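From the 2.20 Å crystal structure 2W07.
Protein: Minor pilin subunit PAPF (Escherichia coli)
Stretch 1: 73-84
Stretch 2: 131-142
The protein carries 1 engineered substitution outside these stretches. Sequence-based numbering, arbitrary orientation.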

# COMPACT_ATOMS: atom_id res chain seq x y z
N VAL B 73 2.70 -12.12 -16.89
CA VAL B 73 4.01 -12.17 -17.52
C VAL B 73 4.60 -10.80 -17.82
O VAL B 73 3.97 -9.96 -18.46
CB VAL B 73 3.95 -12.98 -18.83
CG1 VAL B 73 5.33 -13.07 -19.45
CG2 VAL B 73 3.40 -14.37 -18.55
N LEU B 74 5.82 -10.59 -17.34
CA LEU B 74 6.53 -9.34 -17.54
C LEU B 74 7.40 -9.46 -18.77
O LEU B 74 7.98 -10.51 -19.03
CB LEU B 74 7.43 -9.04 -16.34
CG LEU B 74 6.79 -8.80 -14.97
CD1 LEU B 74 7.86 -8.80 -13.90
CD2 LEU B 74 6.04 -7.48 -15.00
N ALA B 75 7.50 -8.39 -19.54
CA ALA B 75 8.34 -8.40 -20.72
C ALA B 75 9.75 -8.16 -20.22
O ALA B 75 9.95 -7.70 -19.09
CB ALA B 75 7.92 -7.28 -21.68
N THR B 76 10.74 -8.50 -21.03
CA THR B 76 12.14 -8.30 -20.65
C THR B 76 12.79 -7.46 -21.74
O THR B 76 12.09 -6.88 -22.56
CB THR B 76 12.88 -9.64 -20.54
OG1 THR B 76 13.02 -10.22 -21.84
CG2 THR B 76 12.13 -10.60 -19.62
N ASN B 77 14.12 -7.40 -21.74
CA ASN B 77 14.83 -6.64 -22.76
C ASN B 77 15.16 -7.56 -23.93
O ASN B 77 16.13 -7.34 -24.66
CB ASN B 77 16.11 -6.02 -22.18
CG ASN B 77 17.09 -7.06 -21.68
OD1 ASN B 77 16.74 -7.95 -20.90
ND2 ASN B 77 18.34 -6.94 -22.11
N ILE B 78 14.33 -8.59 -24.09
CA ILE B 78 14.48 -9.56 -25.17
C ILE B 78 13.09 -9.81 -25.75
O ILE B 78 12.18 -10.22 -25.03
CB ILE B 78 15.05 -10.90 -24.66
CG1 ILE B 78 16.47 -10.70 -24.15
CG2 ILE B 78 15.04 -11.93 -25.78
CD1 ILE B 78 17.18 -11.99 -23.76
N THR B 79 12.94 -9.56 -27.04
CA THR B 79 11.65 -9.76 -27.70
C THR B 79 11.23 -11.23 -27.57
O THR B 79 12.07 -12.13 -27.66
CB THR B 79 11.73 -9.40 -29.20
OG1 THR B 79 12.62 -8.29 -29.38
CG2 THR B 79 10.34 -9.02 -29.73
N HIS B 80 9.94 -11.45 -27.36
CA HIS B 80 9.39 -12.80 -27.23
C HIS B 80 9.86 -13.56 -25.99
O HIS B 80 9.62 -14.77 -25.86
CB HIS B 80 9.69 -13.63 -28.48
CG HIS B 80 8.97 -13.16 -29.71
ND1 HIS B 80 7.60 -13.06 -29.77
CD2 HIS B 80 9.44 -12.75 -30.91
CE1 HIS B 80 7.25 -12.61 -30.96
NE2 HIS B 80 8.34 -12.41 -31.67
N PHE B 81 10.52 -12.87 -25.08
CA PHE B 81 11.00 -13.50 -23.86
C PHE B 81 10.54 -12.72 -22.63
O PHE B 81 10.73 -11.50 -22.54
CB PHE B 81 12.52 -13.57 -23.87
CG PHE B 81 13.10 -14.23 -22.65
CD1 PHE B 81 13.10 -15.61 -22.53
CD2 PHE B 81 13.60 -13.46 -21.61
CE1 PHE B 81 13.59 -16.22 -21.38
CE2 PHE B 81 14.10 -14.06 -20.46
CZ PHE B 81 14.09 -15.44 -20.34
N GLY B 82 9.93 -13.41 -21.68
CA GLY B 82 9.46 -12.73 -20.48
C GLY B 82 9.58 -13.56 -19.22
O GLY B 82 10.05 -14.70 -19.25
N ILE B 83 9.16 -12.97 -18.11
CA ILE B 83 9.20 -13.64 -16.82
C ILE B 83 7.78 -13.75 -16.29
O ILE B 83 7.12 -12.73 -16.07
CB ILE B 83 10.06 -12.85 -15.80
CG1 ILE B 83 11.47 -12.65 -16.35
CG2 ILE B 83 10.10 -13.60 -14.47
CD1 ILE B 83 12.25 -13.93 -16.57
N ALA B 84 7.32 -14.97 -16.09
CA ALA B 84 5.97 -15.22 -15.57
C ALA B 84 6.02 -15.26 -14.05
O ALA B 84 6.98 -15.75 -13.47
CB ALA B 84 5.43 -16.54 -16.12
N ILE B 131 14.71 -17.67 -33.28
CA ILE B 131 15.84 -17.02 -32.63
C ILE B 131 15.46 -15.84 -31.74
O ILE B 131 14.54 -15.08 -32.03
CB ILE B 131 16.84 -16.56 -33.69
N LEU B 132 16.19 -15.71 -30.64
CA LEU B 132 15.97 -14.62 -29.69
C LEU B 132 17.20 -13.71 -29.70
O LEU B 132 18.32 -14.17 -29.51
CB LEU B 132 15.77 -15.17 -28.27
CG LEU B 132 14.52 -16.00 -27.99
CD1 LEU B 132 14.54 -16.46 -26.53
CD2 LEU B 132 13.27 -15.18 -28.28
N ASN B 133 16.96 -12.43 -29.93
CA ASN B 133 18.04 -11.45 -29.97
C ASN B 133 18.51 -11.07 -28.57
O ASN B 133 18.08 -10.07 -28.01
CB ASN B 133 17.59 -10.19 -30.73
CG ASN B 133 16.29 -9.62 -30.19
OD1 ASN B 133 16.20 -9.22 -29.03
ND2 ASN B 133 15.27 -9.57 -31.04
N GLY B 134 19.39 -11.89 -28.00
CA GLY B 134 19.90 -11.61 -26.67
C GLY B 134 20.22 -12.84 -25.85
O GLY B 134 19.42 -13.77 -25.77
N GLY B 135 21.40 -12.84 -25.25
CA GLY B 135 21.82 -13.96 -24.42
C GLY B 135 21.64 -13.60 -22.96
O GLY B 135 21.56 -14.48 -22.10
N ASP B 136 21.58 -12.30 -22.70
CA ASP B 136 21.39 -11.77 -21.36
C ASP B 136 20.05 -11.05 -21.32
O ASP B 136 19.61 -10.51 -22.34
CB ASP B 136 22.49 -10.78 -20.99
CG ASP B 136 23.80 -11.45 -20.64
OD1 ASP B 136 23.81 -12.26 -19.69
OD2 ASP B 136 24.82 -11.18 -21.31
N PHE B 137 19.41 -11.05 -20.16
CA PHE B 137 18.12 -10.38 -20.02
C PHE B 137 17.96 -9.80 -18.63
O PHE B 137 18.56 -10.27 -17.67
CB PHE B 137 16.97 -11.36 -20.29
CG PHE B 137 16.66 -12.27 -19.14
CD1 PHE B 137 15.91 -11.82 -18.06
CD2 PHE B 137 17.14 -13.57 -19.11
CE1 PHE B 137 15.64 -12.65 -16.97
CE2 PHE B 137 16.88 -14.41 -18.03
CZ PHE B 137 16.13 -13.95 -16.95
N ARG B 138 17.13 -8.76 -18.54
CA ARG B 138 16.85 -8.11 -17.27
C ARG B 138 15.52 -7.38 -17.40
O ARG B 138 15.17 -6.88 -18.47
CB ARG B 138 17.97 -7.14 -16.89
CG ARG B 138 18.58 -6.37 -18.05
CD ARG B 138 19.84 -5.62 -17.60
NE ARG B 138 20.76 -6.48 -16.87
CZ ARG B 138 21.96 -6.11 -16.43
NH1 ARG B 138 22.40 -4.88 -16.66
NH2 ARG B 138 22.72 -6.97 -15.77
N THR B 139 14.77 -7.34 -16.30
CA THR B 139 13.48 -6.68 -16.29
C THR B 139 13.20 -6.15 -14.90
O THR B 139 13.89 -6.52 -13.94
CB THR B 139 12.37 -7.66 -16.72
OG1 THR B 139 11.10 -7.00 -16.67
CG2 THR B 139 12.36 -8.88 -15.83
N THR B 140 12.21 -5.28 -14.79
CA THR B 140 11.86 -4.69 -13.50
C THR B 140 10.35 -4.64 -13.28
O THR B 140 9.58 -4.32 -14.19
CB THR B 140 12.40 -3.26 -13.37
OG1 THR B 140 13.71 -3.18 -13.95
CG2 THR B 140 12.50 -2.86 -11.91
N ALA B 141 9.94 -4.97 -12.06
CA ALA B 141 8.54 -4.95 -11.69
C ALA B 141 8.40 -4.10 -10.43
O ALA B 141 9.32 -4.01 -9.62
CB ALA B 141 8.05 -6.37 -11.41
N SER B 142 7.25 -3.45 -10.27
CA SER B 142 7.01 -2.63 -9.10
C SER B 142 6.17 -3.44 -8.12
O SER B 142 5.23 -4.11 -8.51
CB SER B 142 6.27 -1.35 -9.47
OG SER B 142 6.99 -0.62 -10.45

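Stretch 1 is a hairpin. Its arms are joined by backbone hydrogen bonds between Leu74 and Ile83 in both directions, and a type II turn runs from Ile78 to Phe81. Stretch 2 begins as loop and becomes a strand at Arg138. The axes of strands 73-75 and 138-142 run at 126°, closer to antiparallel than parallel, and approach to 7.4 Å. In the nearest CA pairing, Thr76 CA lies 4.8 Å from Thr139 CA.

Few hydrogen bonds join the stretches. Thr139 OG1 donates to Ala75 O at 2.8 Å, so a side chain ties one strand to the other's backbone. Arg138 N donates to Asn77 OD1 at a short 2.5 Å. The return bond, from Asn77 N to Arg138 O, is weak at 3.5 Å. Near the turn, Asn133 ND2 donates weakly to Thr79 OG1 at 3.4 Å.

Apolar packing does much of the rest. Phe137 points toward stretch 1. One face of its ring receives Phe81 CE2, which lies 3.4 Å from Phe137 CD2; the ring planes meet obliquely at 56°. Ile83 CD1 lies 3.6 Å from Phe137 CE1, and Ile78 CD1 lies 3.5 Å from Phe137 CB. Gly134 leaves room for Ile78: a CB there would clash with Ile78 CG1. Further along, Leu74 CD1 meets Ala141 CB at 3.5 Å.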